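Side-chain contacts in glycerate dehydrogenase/glyoxylate reductase (Thermus thermophilus, PDB 2CUK), which probably reduces glyoxylate and hydroxypyruvate with NAD(P)H: residues Leu138-Gln143 with Gly222-Asn227; Ile155-Ala160 with Thr176-Pro181. One frame throughout, in Å; residues are numbered along the deposited sequence.

Interaction 1: residues Leu138-Gln143 with Gly222-Asn227; sequences LGLDLQ and GAILLN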
loop_
_atom_site.group_PDB
_atom_site.type_symbol
_atom_site.label_atom_id
_atom_site.label_comp_id
_atom_site.label_asym_id
_atom_site.label_seq_id
_atom_site.Cartn_x
_atom_site.Cartn_y
_atom_site.Cartn_z
ATOM N N LEU A 138 -14.962 -0.180 -6.286
ATOM C CA LEU A 138 -14.936 -1.510 -5.689
ATOM C C LEU A 138 -13.704 -2.274 -6.152
ATOM O O LEU A 138 -13.394 -2.314 -7.343
ATOM C CB LEU A 138 -16.205 -2.288 -6.066
ATOM C CG LEU A 138 -17.525 -1.719 -5.541
ATOM C CD1 LEU A 138 -18.693 -2.551 -6.063
ATOM C CD2 LEU A 138 -17.506 -1.709 -4.018
ATOM N N GLY A 139 -12.995 -2.871 -5.202
ATOM C CA GLY A 139 -11.806 -3.629 -5.545
ATOM C C GLY A 139 -11.948 -5.086 -5.156
ATOM O O GLY A 139 -13.060 -5.597 -5.012
ATOM N N LEU A 140 -10.818 -5.759 -4.977
ATOM C CA LEU A 140 -10.829 -7.165 -4.600
ATOM C C LEU A 140 -10.481 -7.377 -3.137
ATOM O O LEU A 140 -9.440 -6.911 -2.672
ATOM C CB LEU A 140 -9.814 -7.950 -5.434
ATOM C CG LEU A 140 -9.928 -7.969 -6.953
ATOM C CD1 LEU A 140 -8.809 -8.840 -7.512
ATOM C CD2 LEU A 140 -11.285 -8.505 -7.372
ATOM N N ASP A 141 -11.354 -8.070 -2.410
ATOM C CA ASP A 141 -11.080 -8.397 -1.016
ATOM C C ASP A 141 -10.011 -9.483 -1.125
ATOM O O ASP A 141 -10.154 -10.412 -1.920
ATOM C CB ASP A 141 -12.330 -8.962 -0.338
ATOM C CG ASP A 141 -13.359 -7.894 -0.027
ATOM O OD1 ASP A 141 -13.105 -7.067 0.872
ATOM O OD2 ASP A 141 -14.418 -7.875 -0.681
ATOM N N LEU A 142 -8.949 -9.376 -0.336
ATOM C CA LEU A 142 -7.856 -10.344 -0.395
ATOM C C LEU A 142 -8.064 -11.628 0.398
ATOM O O LEU A 142 -7.451 -12.650 0.101
ATOM C CB LEU A 142 -6.556 -9.680 0.070
ATOM C CG LEU A 142 -6.093 -8.473 -0.749
ATOM C CD1 LEU A 142 -4.809 -7.904 -0.141
ATOM C CD2 LEU A 142 -5.867 -8.891 -2.190
ATOM N N GLN A 143 -8.925 -11.575 1.405
ATOM C CA GLN A 143 -9.184 -12.731 2.254
ATOM C C GLN A 143 -9.612 -13.983 1.487
ATOM O O GLN A 143 -10.602 -13.973 0.757
ATOM C CB GLN A 143 -10.233 -12.366 3.305
ATOM C CG GLN A 143 -9.764 -11.285 4.290
ATOM C CD GLN A 143 -9.319 -9.998 3.603
ATOM O OE1 GLN A 143 -10.091 -9.364 2.883
ATOM N NE2 GLN A 143 -8.067 -9.606 3.829
ATOM N N GLY A 222 -9.274 -12.059 -14.353
ATOM C CA GLY A 222 -9.499 -11.379 -13.092
ATOM C C GLY A 222 -8.325 -11.521 -12.135
ATOM O O GLY A 222 -8.431 -11.161 -10.962
ATOM N N ALA A 223 -7.205 -12.045 -12.627
ATOM C CA ALA A 223 -6.012 -12.219 -11.802
ATOM C C ALA A 223 -5.155 -10.953 -11.825
ATOM O O ALA A 223 -5.335 -10.093 -12.679
ATOM C CB ALA A 223 -5.191 -13.405 -12.301
ATOM N N ILE A 224 -4.230 -10.853 -10.875
ATOM C CA ILE A 224 -3.322 -9.715 -10.786
ATOM C C ILE A 224 -1.878 -10.200 -10.929
ATOM O O ILE A 224 -1.501 -11.218 -10.350
ATOM C CB ILE A 224 -3.426 -8.999 -9.420
ATOM C CG1 ILE A 224 -4.809 -8.364 -9.255
ATOM C CG2 ILE A 224 -2.328 -7.937 -9.313
ATOM C CD1 ILE A 224 -5.040 -7.768 -7.870
ATOM N N LEU A 225 -1.082 -9.468 -11.703
ATOM C CA LEU A 225 0.327 -9.800 -11.888
ATOM C C LEU A 225 1.197 -8.755 -11.200
ATOM O O LEU A 225 0.985 -7.555 -11.369
ATOM C CB LEU A 225 0.692 -9.831 -13.374
ATOM C CG LEU A 225 2.192 -9.994 -13.654
ATOM C CD1 LEU A 225 2.649 -11.397 -13.263
ATOM C CD2 LEU A 225 2.470 -9.743 -15.129
ATOM N N LEU A 226 2.180 -9.217 -10.434
ATOM C CA LEU A 226 3.095 -8.320 -9.738
ATOM C C LEU A 226 4.535 -8.648 -10.128
ATOM O O LEU A 226 4.915 -9.819 -10.212
ATOM C CB LEU A 226 2.942 -8.474 -8.220
ATOM C CG LEU A 226 1.572 -8.216 -7.584
ATOM C CD1 LEU A 226 1.646 -8.507 -6.092
ATOM C CD2 LEU A 226 1.145 -6.771 -7.828
ATOM N N ASN A 227 5.336 -7.621 -10.385
ATOM C CA ASN A 227 6.738 -7.845 -10.723
ATOM C C ASN A 227 7.638 -6.758 -10.152
ATOM O O ASN A 227 7.642 -5.623 -10.628
ATOM C CB ASN A 227 6.943 -7.930 -12.240
ATOM C CG ASN A 227 8.383 -8.262 -12.614
ATOM O OD1 ASN A 227 9.129 -8.826 -11.810
ATOM N ND2 ASN A 227 8.775 -7.928 -13.838
#
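Leu140 and Ile224 have the same pair of torsions along the arm that makes the contact: in each the branch that leads to the touching methyl (CG of Leu140, CG1 of Ile224) is anti to the carbonyl carbon, with chi1 at -59° and -65°, and a trans second torsion carries a terminal CD1 methyl outward. The two methyls meet tip to tip at the edge of the Rossmann-type NAD-binding domain, where the loop leading toward its first strand, 146-150, passes Ile224 of strand 224-227 in the parallel sheet. Leu140 CD1 lies 3.9 Å from Ile224 CD1. The backbones stay well apart, with Leu140 CA 10.1 Å from Ile224 CA, and no hydrogen bond crosses between the segments. The junction is therefore a small apolar bridge made by side-chain ends, and it is slender. Phe248 widens it by touching both Leu140 and Ile224, while Val113 of helix 99-114 packs on Ile224 as well. Backbone bonds fix the two ends: Leu140 pairs with Ala114, and Ile224 is backbone-bonded to Asp195 and to Val197 of the neighbouring strand 196-199. The same loop also meets the second subunit, whose Thr285 hydroxyl is hydrogen-bonded to Asp141 OD1. Gly222 turns the chain two residues before Ile224 with a positive phi of 92°, where a beta carbon would collide with the carbonyl oxygen of the residue before. Its own carbonyl oxygen makes the other, looser approach across the contact: Gly222 O stands 4.2 Å from Leu140 CD1.

Interaction 2: residues Ile155-Ala160 with Thr176-Pro181; sequences IGQAVA and TPKPLP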
loop_
_atom_site.group_PDB
_atom_site.type_symbol
_atom_site.label_atom_id
_atom_site.label_comp_id
_atom_site.label_asym_id
_atom_site.label_seq_id
_atom_site.Cartn_x
_atom_site.Cartn_y
_atom_site.Cartn_z
ATOM N N ILE A 155 13.207 -12.664 -0.505
ATOM C CA ILE A 155 12.146 -11.704 -0.790
ATOM C C ILE A 155 10.805 -12.420 -0.921
ATOM O O ILE A 155 9.818 -12.016 -0.309
ATOM C CB ILE A 155 12.455 -10.897 -2.072
ATOM C CG1 ILE A 155 13.716 -10.059 -1.846
ATOM C CG2 ILE A 155 11.273 -9.981 -2.425
ATOM C CD1 ILE A 155 14.171 -9.273 -3.051
ATOM N N GLY A 156 10.773 -13.493 -1.706
ATOM C CA GLY A 156 9.538 -14.241 -1.875
ATOM C C GLY A 156 8.981 -14.723 -0.548
ATOM O O GLY A 156 7.773 -14.697 -0.323
ATOM N N GLN A 157 9.863 -15.170 0.338
ATOM C CA GLN A 157 9.436 -15.649 1.643
ATOM C C GLN A 157 8.924 -14.503 2.507
ATOM O O GLN A 157 7.988 -14.677 3.283
ATOM C CB GLN A 157 10.594 -16.369 2.339
ATOM C CG GLN A 157 10.976 -17.685 1.666
ATOM C CD GLN A 157 12.165 -18.357 2.320
ATOM O OE1 GLN A 157 12.165 -18.616 3.526
ATOM N NE2 GLN A 157 13.186 -18.646 1.523
ATOM N N ALA A 158 9.548 -13.334 2.378
ATOM C CA ALA A 158 9.123 -12.166 3.144
ATOM C C ALA A 158 7.749 -11.732 2.641
ATOM O O ALA A 158 6.903 -11.307 3.418
ATOM C CB ALA A 158 10.123 -11.032 2.975
ATOM N N VAL A 159 7.527 -11.847 1.333
ATOM C CA VAL A 159 6.238 -11.461 0.768
ATOM C C VAL A 159 5.147 -12.408 1.270
ATOM O O VAL A 159 4.065 -11.970 1.673
ATOM C CB VAL A 159 6.280 -11.468 -0.783
ATOM C CG1 VAL A 159 4.878 -11.282 -1.344
ATOM C CG2 VAL A 159 7.199 -10.334 -1.284
ATOM N N ALA A 160 5.444 -13.702 1.266
ATOM C CA ALA A 160 4.496 -14.709 1.726
ATOM C C ALA A 160 4.069 -14.463 3.168
ATOM O O ALA A 160 2.898 -14.621 3.510
ATOM C CB ALA A 160 5.111 -16.103 1.596
ATOM N N THR A 176 13.695 -25.276 -7.238
ATOM C CA THR A 176 13.838 -26.293 -6.207
ATOM C C THR A 176 12.884 -26.034 -5.043
ATOM O O THR A 176 12.766 -24.925 -4.537
ATOM C CB THR A 176 15.284 -26.270 -5.711
ATOM O OG1 THR A 176 16.158 -26.538 -6.808
ATOM C CG2 THR A 176 15.488 -27.346 -4.641
ATOM N N PRO A 177 12.156 -27.082 -4.605
ATOM C CA PRO A 177 11.285 -26.961 -3.455
ATOM C C PRO A 177 12.048 -26.504 -2.201
ATOM O O PRO A 177 13.270 -26.507 -2.130
ATOM C CB PRO A 177 10.600 -28.318 -3.256
ATOM C CG PRO A 177 10.696 -29.057 -4.593
ATOM C CD PRO A 177 12.049 -28.424 -5.174
ATOM N N LYS A 178 11.316 -26.097 -1.171
ATOM C CA LYS A 178 11.925 -25.661 0.077
ATOM C C LYS A 178 11.045 -26.081 1.243
ATOM O O LYS A 178 9.828 -26.190 1.104
ATOM C CB LYS A 178 12.119 -24.141 0.078
ATOM C CG LYS A 178 13.088 -23.649 -0.988
ATOM C CD LYS A 178 13.520 -22.214 -0.747
ATOM C CE LYS A 178 14.781 -21.892 -1.537
ATOM N NZ LYS A 178 15.708 -21.003 -0.782
ATOM N N PRO A 179 11.654 -26.335 2.412
ATOM C CA PRO A 179 10.917 -26.752 3.609
ATOM C C PRO A 179 10.038 -25.641 4.182
ATOM O O PRO A 179 10.291 -25.135 5.275
ATOM C CB PRO A 179 12.031 -27.168 4.562
ATOM C CG PRO A 179 13.123 -26.201 4.215
ATOM C CD PRO A 179 13.095 -26.215 2.698
ATOM N N LEU A 180 9.003 -25.274 3.436
ATOM C CA LEU A 180 8.082 -24.227 3.856
ATOM C C LEU A 180 6.670 -24.794 3.966
ATOM O O LEU A 180 6.340 -25.780 3.313
ATOM C CB LEU A 180 8.108 -23.076 2.845
ATOM C CG LEU A 180 9.449 -22.355 2.679
ATOM C CD1 LEU A 180 9.392 -21.421 1.475
ATOM C CD2 LEU A 180 9.776 -21.580 3.954
ATOM N N PRO A 181 5.818 -24.180 4.800
ATOM C CA PRO A 181 4.444 -24.659 4.966
ATOM C C PRO A 181 3.506 -24.199 3.852
ATOM O O PRO A 181 2.374 -23.782 4.116
ATOM C CB PRO A 181 4.056 -24.088 6.323
ATOM C CG PRO A 181 4.760 -22.762 6.314
ATOM C CD PRO A 181 6.126 -23.116 5.772
#
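Gln157 reaches out from helix 154-165 and crosses Leu180 at about a right angle, one methyl of the leucine meeting CG and the other the amide oxygen. Leu180 CD1 sits 4.1 Å from Gln157 CG, and Leu180 CD2 comes to 3.8 Å from Gln157 OE1. This is the closer half of the contact, and Met152 adds to it by touching Leu180. With chi2 at 177° the glutamine chain is extended beyond CG, which takes its amide out to the leucine. The amide is held from its own side: NE2 is hydrogen-bonded to the carbonyl oxygen of Met152 and weakly to that of Gly153. Both belong to the strand-turn-helix start of the Rossmann fold, whose GxGxxG pattern, consistent with dinucleotide binding, comprises Gly151, Gly153 and Gly156, the last directly before Gln157. The outer half is looser. Lys178, exposed and bent at chi4, also crosses Gln157 at about a right angle, but Lys178 NZ stays 4.2 Å from Gln157 NE2, an approach of two nitrogens without a bond. An inverse gamma turn centred on Pro179 lies between the two contributing residues of the loop, closed by Leu180 N donating to Lys178 O at 2.6 Å. At the first residue of that turn, the backbone N of Lys178 is hydrogen-bonded to the hydroxyl of Tyr172, which ties the exposed loop to strand 169-173.

How the interactions relate
Both contacts belong to the NAD-binding domain, and their segments follow one another as 138-143, 155-160, 176-181 and 222-227, so interaction 2 is formed entirely by chain lying between the two halves of interaction 1. Their centres are 20 Å apart and their nearest atoms about 6 Å, without touching. Interaction 1 joins inner strand 224-227 to the loop before strand 146-150, interaction 2 helix 154-165 to the loop after outermost strand 169-173; strands 146-150 and 196-199 lie between 169-173 and 224-227 in the sheet. Helix 99-114 packs against Leu142 and Ile224 of interaction 1 and Ile155, Ala158 and Val159 of interaction 2. Segment 138-143 meets the second subunit, whereas no other chain of the assembly touches interaction 2.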